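Local coordinates for protein beta-1,4-exocellulase (Thermobifida fusca, PDB 4AVO) that hydrolyses cellulose as an exo-acting cellobiohydrolase of glycoside hydrolase family 6, represented here by its catalytic domain with glucose units in the substrate-binding cleft, at residues V79-L84 and S108-P113; N83-D88 and D101-Y106; R319-G324 and G388-G393. The protein carries 1 engineered substitution. All coordinates share one frame; numbering follows the deposited sequence. Where two conformers were deposited one is given.

Contact 1 of 3, residues V79-L84 and S108-P113. With BGC (beta-D-glucopyranose), chain B.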
# COMPACT_ATOMS: atom_id res chain seq x y z
N VAL A 79 -11.25 3.82 -1.16
CA VAL A 79 -11.76 2.45 -1.12
C VAL A 79 -10.72 1.55 -1.77
O VAL A 79 -10.33 1.80 -2.91
CB VAL A 79 -13.11 2.34 -1.86
CG1 VAL A 79 -13.64 0.90 -1.85
CG2 VAL A 79 -14.14 3.28 -1.23
N VAL A 80 -10.29 0.50 -1.07
CA VAL A 80 -9.26 -0.39 -1.60
C VAL A 80 -9.90 -1.62 -2.23
O VAL A 80 -10.65 -2.36 -1.58
CB VAL A 80 -8.24 -0.82 -0.52
CG1 VAL A 80 -7.06 -1.56 -1.16
CG2 VAL A 80 -7.75 0.40 0.27
N ILE A 81 -9.62 -1.81 -3.51
CA ILE A 81 -10.09 -2.95 -4.27
C ILE A 81 -9.02 -4.01 -4.10
O ILE A 81 -7.90 -3.84 -4.57
CB ILE A 81 -10.29 -2.57 -5.76
CG1 ILE A 81 -11.20 -1.34 -5.90
CG2 ILE A 81 -10.79 -3.77 -6.59
CD1 ILE A 81 -12.60 -1.48 -5.24
N TYR A 82 -9.36 -5.09 -3.40
CA TYR A 82 -8.36 -6.05 -2.95
C TYR A 82 -8.93 -7.46 -2.84
O TYR A 82 -9.11 -7.99 -1.74
CB TYR A 82 -7.77 -5.57 -1.61
CG TYR A 82 -6.59 -6.38 -1.11
CD1 TYR A 82 -5.40 -6.42 -1.84
CD2 TYR A 82 -6.66 -7.08 0.09
CE1 TYR A 82 -4.31 -7.16 -1.39
CE2 TYR A 82 -5.57 -7.82 0.55
CZ TYR A 82 -4.41 -7.85 -0.20
OH TYR A 82 -3.33 -8.57 0.24
N ASN A 83 -9.20 -8.08 -3.99
CA ASN A 83 -9.72 -9.44 -3.99
C ASN A 83 -9.46 -10.20 -5.28
O ASN A 83 -10.29 -11.01 -5.71
CB ASN A 83 -11.23 -9.42 -3.68
CG ASN A 83 -11.73 -10.75 -3.12
OD1 ASN A 83 -10.99 -11.50 -2.48
ND2 ASN A 83 -13.01 -11.04 -3.35
N LEU A 84 -8.30 -9.98 -5.90
CA LEU A 84 -7.98 -10.67 -7.15
C LEU A 84 -7.96 -12.18 -6.97
O LEU A 84 -7.70 -12.68 -5.87
CB LEU A 84 -6.61 -10.25 -7.68
CG LEU A 84 -6.49 -8.96 -8.50
CD1 LEU A 84 -5.03 -8.60 -8.63
CD2 LEU A 84 -7.16 -9.08 -9.89
N SER A 108 -17.85 -10.83 -11.88
CA SER A 108 -19.31 -10.82 -11.75
C SER A 108 -19.81 -10.66 -10.32
O SER A 108 -20.86 -10.06 -10.10
CB SER A 108 -19.92 -12.07 -12.38
OG SER A 108 -19.43 -13.23 -11.74
N GLU A 109 -19.07 -11.20 -9.35
CA GLU A 109 -19.51 -11.19 -7.95
C GLU A 109 -18.73 -10.24 -7.05
O GLU A 109 -19.10 -10.03 -5.89
CB GLU A 109 -19.47 -12.61 -7.37
CG GLU A 109 -20.19 -13.68 -8.20
CD GLU A 109 -21.65 -13.37 -8.49
OE1 GLU A 109 -22.36 -12.87 -7.59
OE2 GLU A 109 -22.09 -13.66 -9.62
N TYR A 110 -17.66 -9.65 -7.57
CA TYR A 110 -16.90 -8.67 -6.80
C TYR A 110 -16.91 -7.28 -7.46
O TYR A 110 -17.52 -6.36 -6.93
CB TYR A 110 -15.49 -9.20 -6.48
CG TYR A 110 -14.66 -8.26 -5.65
CD1 TYR A 110 -14.85 -8.15 -4.26
CD2 TYR A 110 -13.67 -7.48 -6.24
CE1 TYR A 110 -14.07 -7.27 -3.50
CE2 TYR A 110 -12.90 -6.61 -5.50
CZ TYR A 110 -13.09 -6.51 -4.13
OH TYR A 110 -12.31 -5.63 -3.42
N ILE A 111 -16.25 -7.14 -8.61
CA ILE A 111 -16.20 -5.84 -9.29
C ILE A 111 -17.59 -5.31 -9.68
O ILE A 111 -17.91 -4.15 -9.42
CB ILE A 111 -15.23 -5.83 -10.50
CG1 ILE A 111 -13.80 -6.14 -10.06
CG2 ILE A 111 -15.29 -4.48 -11.27
CD1 ILE A 111 -13.20 -5.11 -9.07
N ASP A 112 -18.41 -6.17 -10.28
CA ASP A 112 -19.72 -5.72 -10.77
C ASP A 112 -20.62 -5.15 -9.66
O ASP A 112 -21.16 -4.06 -9.84
CB ASP A 112 -20.44 -6.81 -11.58
CG ASP A 112 -19.89 -6.97 -12.99
OD1 ASP A 112 -18.98 -6.20 -13.39
OD2 ASP A 112 -20.35 -7.89 -13.71
N PRO A 113 -20.77 -5.86 -8.52
CA PRO A 113 -21.58 -5.25 -7.45
C PRO A 113 -20.98 -3.98 -6.84
O PRO A 113 -21.73 -3.07 -6.48
CB PRO A 113 -21.71 -6.36 -6.40
CG PRO A 113 -20.83 -7.47 -6.84
CD PRO A 113 -20.47 -7.28 -8.26
C2 BGC B . 0.38 -6.35 3.55
C3 BGC B . -0.87 -6.53 4.45
C4 BGC B . -2.21 -6.49 3.71
C5 BGC B . -1.95 -6.94 2.27
C6 BGC B . -1.83 -5.74 1.34
C1 BGC B . 0.49 -7.31 2.35
O2 BGC B . 1.46 -6.62 4.40
O3 BGC B . -0.87 -5.54 5.46
O4 BGC B . -3.21 -7.24 4.41
O5 BGC B . -0.83 -7.81 2.09
O6 BGC B . -0.53 -5.20 1.43
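With CG anti to the backbone N (chi1 -178°), Tyr-110 sends its phenol out from helix 103-119 to the end of strand 75-81, where Asn-83 lays its CB over the middle of the ring. The CB sits 3.5 Å from the ring centroid of Tyr-110, a CH-pi contact close to the ring normal. The first torsion of Asn-83 (chi1 -157°) turns its amide alongside, steep to the ring, with ND2 3.5 Å from CD1 of Tyr-110 while it gives a hydrogen bond to Glu-97. At the ring's edge, Ile-81 brings CG2 to 3.7 Å from CE2 of Tyr-110, and the same methyl meets CD1 of Ile-111 at 3.7 Å. The hydroxyl reaches the backbone: Tyr-82 N donates to Tyr-110 OH at 3.0 Å in a nearly straight bond. Tyr-110 OH is also hydrogen-bonded to the carbonyl O of Leu-40, so this buried oxygen is held between the residue just past strand 75-81 and the end of strand 38-40. Tyr-82 points the other way, into the glycan pocket, where its ring lies by C5 and C6 of a glucose unit and edge-to-face with Trp-39. The short strand and helix segments run roughly antiparallel, 148° between their directions, as in the beta-alpha units of the distorted barrel of family 6 hydrolases, with the sugar site at the strand's C-terminal end.

Contact 2 of 3, residues N83-D88 and D101-Y106. With BGC (beta-D-glucopyranose), chain C.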
# COMPACT_ATOMS: atom_id res chain seq x y z
N ASN A 83 -9.20 -8.08 -3.99
CA ASN A 83 -9.72 -9.44 -3.99
C ASN A 83 -9.46 -10.20 -5.28
O ASN A 83 -10.29 -11.01 -5.71
CB ASN A 83 -11.23 -9.42 -3.68
CG ASN A 83 -11.73 -10.75 -3.12
OD1 ASN A 83 -10.99 -11.50 -2.48
ND2 ASN A 83 -13.01 -11.04 -3.35
N LEU A 84 -8.30 -9.98 -5.90
CA LEU A 84 -7.98 -10.67 -7.15
C LEU A 84 -7.96 -12.18 -6.97
O LEU A 84 -7.70 -12.68 -5.87
CB LEU A 84 -6.61 -10.25 -7.68
CG LEU A 84 -6.49 -8.96 -8.50
CD1 LEU A 84 -5.03 -8.60 -8.63
CD2 LEU A 84 -7.16 -9.08 -9.89
N PRO A 85 -8.26 -12.92 -8.05
CA PRO A 85 -7.98 -14.35 -8.04
C PRO A 85 -6.50 -14.54 -7.75
O PRO A 85 -5.67 -13.82 -8.30
CB PRO A 85 -8.29 -14.78 -9.48
CG PRO A 85 -8.27 -13.53 -10.29
CD PRO A 85 -8.76 -12.46 -9.37
N GLY A 86 -6.17 -15.48 -6.85
CA GLY A 86 -4.78 -15.76 -6.50
C GLY A 86 -4.08 -14.57 -5.86
O GLY A 86 -2.88 -14.37 -6.09
N ARG A 87 -4.83 -13.80 -5.08
CA ARG A 87 -4.33 -12.58 -4.43
C ARG A 87 -3.11 -12.87 -3.57
O ARG A 87 -3.03 -13.92 -2.93
CB ARG A 87 -5.44 -11.97 -3.57
CG ARG A 87 -5.12 -10.63 -2.91
CD ARG A 87 -6.28 -10.21 -2.02
NE ARG A 87 -6.32 -10.95 -0.75
CZ ARG A 87 -7.35 -10.93 0.10
NH1 ARG A 87 -8.44 -10.23 -0.19
NH2 ARG A 87 -7.29 -11.62 1.23
N ASP A 88 -2.15 -11.94 -3.58
CA ASP A 88 -0.98 -12.00 -2.70
C ASP A 88 -0.13 -13.24 -3.04
O ASP A 88 0.23 -14.01 -2.15
CB ASP A 88 -1.44 -12.04 -1.23
CG ASP A 88 -0.32 -11.72 -0.24
OD1 ASP A 88 0.59 -10.93 -0.59
OD2 ASP A 88 -0.35 -12.27 0.90
N ASP A 101 -7.97 -19.48 -10.56
CA ASP A 101 -8.80 -19.69 -11.75
C ASP A 101 -10.16 -18.98 -11.70
O ASP A 101 -11.02 -19.23 -12.55
CB ASP A 101 -9.01 -21.20 -11.97
CG ASP A 101 -7.72 -21.93 -12.23
OD1 ASP A 101 -7.16 -21.79 -13.34
OD2 ASP A 101 -7.25 -22.64 -11.32
N GLU A 102 -10.34 -18.08 -10.74
CA GLU A 102 -11.66 -17.49 -10.50
C GLU A 102 -11.83 -16.03 -10.97
O GLU A 102 -12.60 -15.27 -10.37
CB GLU A 102 -12.05 -17.62 -9.02
CG GLU A 102 -12.19 -19.06 -8.51
CD GLU A 102 -12.88 -19.11 -7.15
OE1 GLU A 102 -14.12 -19.03 -7.11
OE2 GLU A 102 -12.18 -19.21 -6.12
N LEU A 103 -11.15 -15.65 -12.05
CA LEU A 103 -11.32 -14.31 -12.64
C LEU A 103 -12.78 -13.99 -12.99
O LEU A 103 -13.24 -12.86 -12.82
CB LEU A 103 -10.44 -14.14 -13.89
CG LEU A 103 -10.56 -12.79 -14.61
CD1 LEU A 103 -10.11 -11.64 -13.70
CD2 LEU A 103 -9.76 -12.78 -15.91
N ASP A 104 -13.52 -14.99 -13.48
CA ASP A 104 -14.93 -14.78 -13.82
C ASP A 104 -15.75 -14.35 -12.60
O ASP A 104 -16.58 -13.44 -12.70
CB ASP A 104 -15.54 -16.01 -14.50
CG ASP A 104 -15.10 -16.18 -15.96
OD1 ASP A 104 -14.69 -15.19 -16.59
OD2 ASP A 104 -15.16 -17.32 -16.47
N ARG A 105 -15.50 -14.99 -11.46
CA ARG A 105 -16.17 -14.65 -10.20
C ARG A 105 -15.74 -13.27 -9.67
O ARG A 105 -16.56 -12.52 -9.14
CB ARG A 105 -15.92 -15.73 -9.14
CG ARG A 105 -16.77 -15.57 -7.89
CD ARG A 105 -16.77 -16.84 -7.04
NE ARG A 105 -17.51 -16.66 -5.79
CZ ARG A 105 -18.84 -16.73 -5.69
NH1 ARG A 105 -19.59 -16.98 -6.75
NH2 ARG A 105 -19.42 -16.55 -4.51
N TYR A 106 -14.46 -12.95 -9.84
CA TYR A 106 -13.95 -11.62 -9.51
C TYR A 106 -14.74 -10.55 -10.27
O TYR A 106 -15.16 -9.54 -9.69
CB TYR A 106 -12.46 -11.53 -9.86
CG TYR A 106 -11.80 -10.18 -9.62
CD1 TYR A 106 -11.44 -9.78 -8.33
CD2 TYR A 106 -11.51 -9.32 -10.67
CE1 TYR A 106 -10.81 -8.55 -8.09
CE2 TYR A 106 -10.88 -8.09 -10.45
CZ TYR A 106 -10.54 -7.72 -9.16
OH TYR A 106 -9.93 -6.51 -8.93
C2 BGC C . 4.36 -9.13 0.31
C3 BGC C . 2.89 -8.71 0.46
C4 BGC C . 2.70 -7.36 1.18
C5 BGC C . 3.67 -6.35 0.54
C6 BGC C . 3.75 -5.03 1.29
C1 BGC C . 5.21 -8.00 -0.27
O2 BGC C . 4.51 -10.28 -0.51
O3 BGC C . 2.19 -9.70 1.19
O4 BGC C . 1.32 -6.91 1.18
O5 BGC C . 5.01 -6.84 0.50
O6 BGC C . 4.59 -4.16 0.56
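The loop that leaves strand 75-81 for the sugar-binding cleft folds back here against the start of helix 103-119, through a type II beta turn from Leu-84 to Arg-87. Pro-85 lies against the first turn of the helix, its CG 3.9 Å from CA of Leu-103 and its CD 3.8 Å from CG of Tyr-106, while Glu-102 occupies the N-cap position. Tyr-106 carries much of the contact. Its CG is anti to the backbone N (chi1 178°), which directs the ring toward Asn-83, Leu-84 and Pro-85. Over one face, toward the rim, lies the CD2 methyl of Leu-84, 4.0 Å from the centroid of the Tyr-106 ring in a CH-pi contact; at the edge, near the ring plane, the carbonyl O of Asn-83 comes to 3.1 Å from CD1 of Tyr-106. The phenol OH is hydrogen-bonded to Glu-134 OE2, which also accepts the N-H of Asn-83, so loop and helix share one carboxylate oxygen. Replacing Tyr-106 by an alanine would probably leave Leu-84 and Pro-85 without the ring they pack on and Glu-134 without its phenol partner. Gly-86 takes the turn's third position, where type II geometry needs its positive phi (62°). Beyond the turn, Asp-88, a predicted active-site residue, accepts a hydrogen bond on OD1 from O3 of a glucose unit at 2.7 Å, while Ser-94 N holds its OD2. This is consistent with an active-site loop of a family 6 barrel, packed against the start of the helix that follows.

Contact 3 of 3, residues R319-G324 and G388-G393. With BGC (beta-D-glucopyranose), chain D.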
# COMPACT_ATOMS: atom_id res chain seq x y z
N ARG A 319 14.62 1.82 9.90
CA ARG A 319 15.52 1.05 10.76
C ARG A 319 15.39 -0.47 10.62
O ARG A 319 15.93 -1.23 11.43
CB ARG A 319 15.37 1.48 12.22
CG ARG A 319 15.77 2.93 12.49
CD ARG A 319 16.01 3.17 13.97
NE ARG A 319 15.00 2.50 14.79
CZ ARG A 319 13.79 2.99 15.03
NH1 ARG A 319 13.43 4.15 14.51
NH2 ARG A 319 12.94 2.31 15.78
N ARG A 320 14.72 -0.91 9.55
CA ARG A 320 14.57 -2.35 9.33
C ARG A 320 15.89 -3.05 9.09
O ARG A 320 16.86 -2.42 8.67
CB ARG A 320 13.61 -2.62 8.17
CG ARG A 320 12.19 -2.22 8.50
CD ARG A 320 11.29 -2.50 7.33
NE ARG A 320 11.40 -1.46 6.31
CZ ARG A 320 10.72 -1.48 5.17
NH1 ARG A 320 9.91 -2.49 4.89
NH2 ARG A 320 10.86 -0.49 4.30
N ILE A 321 15.94 -4.35 9.36
CA ILE A 321 17.15 -5.13 9.11
C ILE A 321 17.43 -5.21 7.62
O ILE A 321 18.59 -5.13 7.19
CB ILE A 321 17.03 -6.56 9.71
CG1 ILE A 321 16.80 -6.49 11.22
CG2 ILE A 321 18.29 -7.38 9.40
CD1 ILE A 321 16.19 -7.75 11.83
N HIS A 322 16.36 -5.32 6.83
CA HIS A 322 16.46 -5.48 5.38
C HIS A 322 15.22 -4.84 4.75
O HIS A 322 14.14 -4.90 5.34
CB HIS A 322 16.54 -6.96 5.01
CG HIS A 322 16.91 -7.21 3.58
ND1 HIS A 322 15.96 -7.34 2.58
CD2 HIS A 322 18.11 -7.37 2.98
CE1 HIS A 322 16.57 -7.55 1.43
NE2 HIS A 322 17.87 -7.57 1.64
N PRO A 323 15.37 -4.21 3.57
CA PRO A 323 14.20 -3.52 2.99
C PRO A 323 13.06 -4.48 2.61
O PRO A 323 11.92 -4.04 2.47
CB PRO A 323 14.78 -2.82 1.76
CG PRO A 323 16.05 -3.52 1.45
CD PRO A 323 16.59 -4.01 2.76
N GLY A 324 13.38 -5.76 2.46
CA GLY A 324 12.38 -6.80 2.15
C GLY A 324 11.58 -7.30 3.34
O GLY A 324 10.70 -8.16 3.17
N GLY A 388 17.67 -11.32 2.26
CA GLY A 388 19.08 -11.40 2.62
C GLY A 388 19.39 -12.41 3.72
O GLY A 388 20.37 -12.24 4.44
N ASN A 389 18.55 -13.44 3.83
CA ASN A 389 18.65 -14.44 4.91
C ASN A 389 18.74 -13.83 6.31
O ASN A 389 19.57 -14.21 7.14
CB ASN A 389 19.81 -15.41 4.65
CG ASN A 389 19.54 -16.34 3.49
OD1 ASN A 389 18.58 -17.12 3.51
ND2 ASN A 389 20.38 -16.27 2.47
N ASN A 390 17.85 -12.88 6.57
CA ASN A 390 17.83 -12.11 7.81
C ASN A 390 16.63 -12.45 8.68
O ASN A 390 15.62 -12.95 8.18
CB ASN A 390 17.82 -10.61 7.48
CG ASN A 390 19.19 -10.08 7.08
OD1 ASN A 390 20.15 -10.17 7.85
ND2 ASN A 390 19.29 -9.54 5.87
N PRO A 391 16.73 -12.20 10.00
CA PRO A 391 15.53 -12.26 10.83
C PRO A 391 14.41 -11.39 10.23
O PRO A 391 14.70 -10.39 9.57
CB PRO A 391 16.00 -11.67 12.16
CG PRO A 391 17.44 -12.04 12.23
CD PRO A 391 17.94 -11.94 10.81
N SER A 392 13.16 -11.79 10.46
CA SER A 392 12.00 -11.15 9.84
C SER A 392 11.74 -9.71 10.31
O SER A 392 11.16 -8.91 9.57
CB SER A 392 10.75 -11.99 10.11
OG SER A 392 10.44 -11.97 11.50
N GLY A 393 12.14 -9.41 11.54
CA GLY A 393 11.83 -8.12 12.16
C GLY A 393 10.38 -7.94 12.59
O GLY A 393 9.97 -6.86 13.00
C2 BGC D . 13.32 -8.48 -5.23
C3 BGC D . 12.07 -7.84 -4.62
C4 BGC D . 12.22 -7.65 -3.11
C5 BGC D . 13.57 -7.00 -2.77
C6 BGC D . 13.84 -6.89 -1.27
C1 BGC D . 14.59 -7.75 -4.78
O2 BGC D . 13.23 -8.44 -6.64
O3 BGC D . 10.94 -8.64 -4.89
O4 BGC D . 11.20 -6.78 -2.68
O5 BGC D . 14.63 -7.72 -3.37
O6 BGC D . 13.82 -8.17 -0.69
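Two irregular loop segments, 319-324 and 388-393, lie side by side without a hydrogen bond between them, their CA atoms nearest at Ile-321 and Gly-393 (6.8 Å) and at His-322 and Gly-388 (7.0 Å). Ile-321 puts its two branches to separate use: CG2, anti to the backbone N, rests against the amide of Asn-390, 3.7 Å from its CG, while CD1 meets CB of Pro-391 at 3.9 Å. The His-322 ring has an atom near the rim over each face: CD of Pro-323 on one, and on the other the backbone N of Gly-388, 3.8 Å from NE2 of His-322. Obliquely to the ring stands the amide of Asn-390, its ND2 3.8 Å from CD2 of His-322. The ring's rotation is fixed further by Gly-324 N, which donates to His-322 ND1 at 3.0 Å, tilted 29° out of the ring plane. At the edge, CE1 of His-322 is 3.5 Å from O6 of a glucose unit. With ND1 accepting that N-H, the proton of a neutral ring would probably be on NE2, and cohesion between the loops rests on van der Waals packing.

Overall arrangement
Contacts 1 and 2 form one continuous region, their centres about 9 Å apart: they share Asn-83 and Leu-84, and both use helix 103-119, contact 2 its beginning and contact 1 the turns that follow. Contact 1 starts on strand 75-81, in the large, mostly parallel sheet of the catalytic domain, and contact 2 in the loop that continues it. Contact 3 comes later, pairing two loops near strands 339-343 and 346-350. Its centre is about 33 Å from that of contact 1, across the centre of the chain, and about 30 Å from that of contact 2. Each has a glucose unit beside it, so the barrel-strand loop and, farther along, residues 322-324 line the glycan-binding cleft.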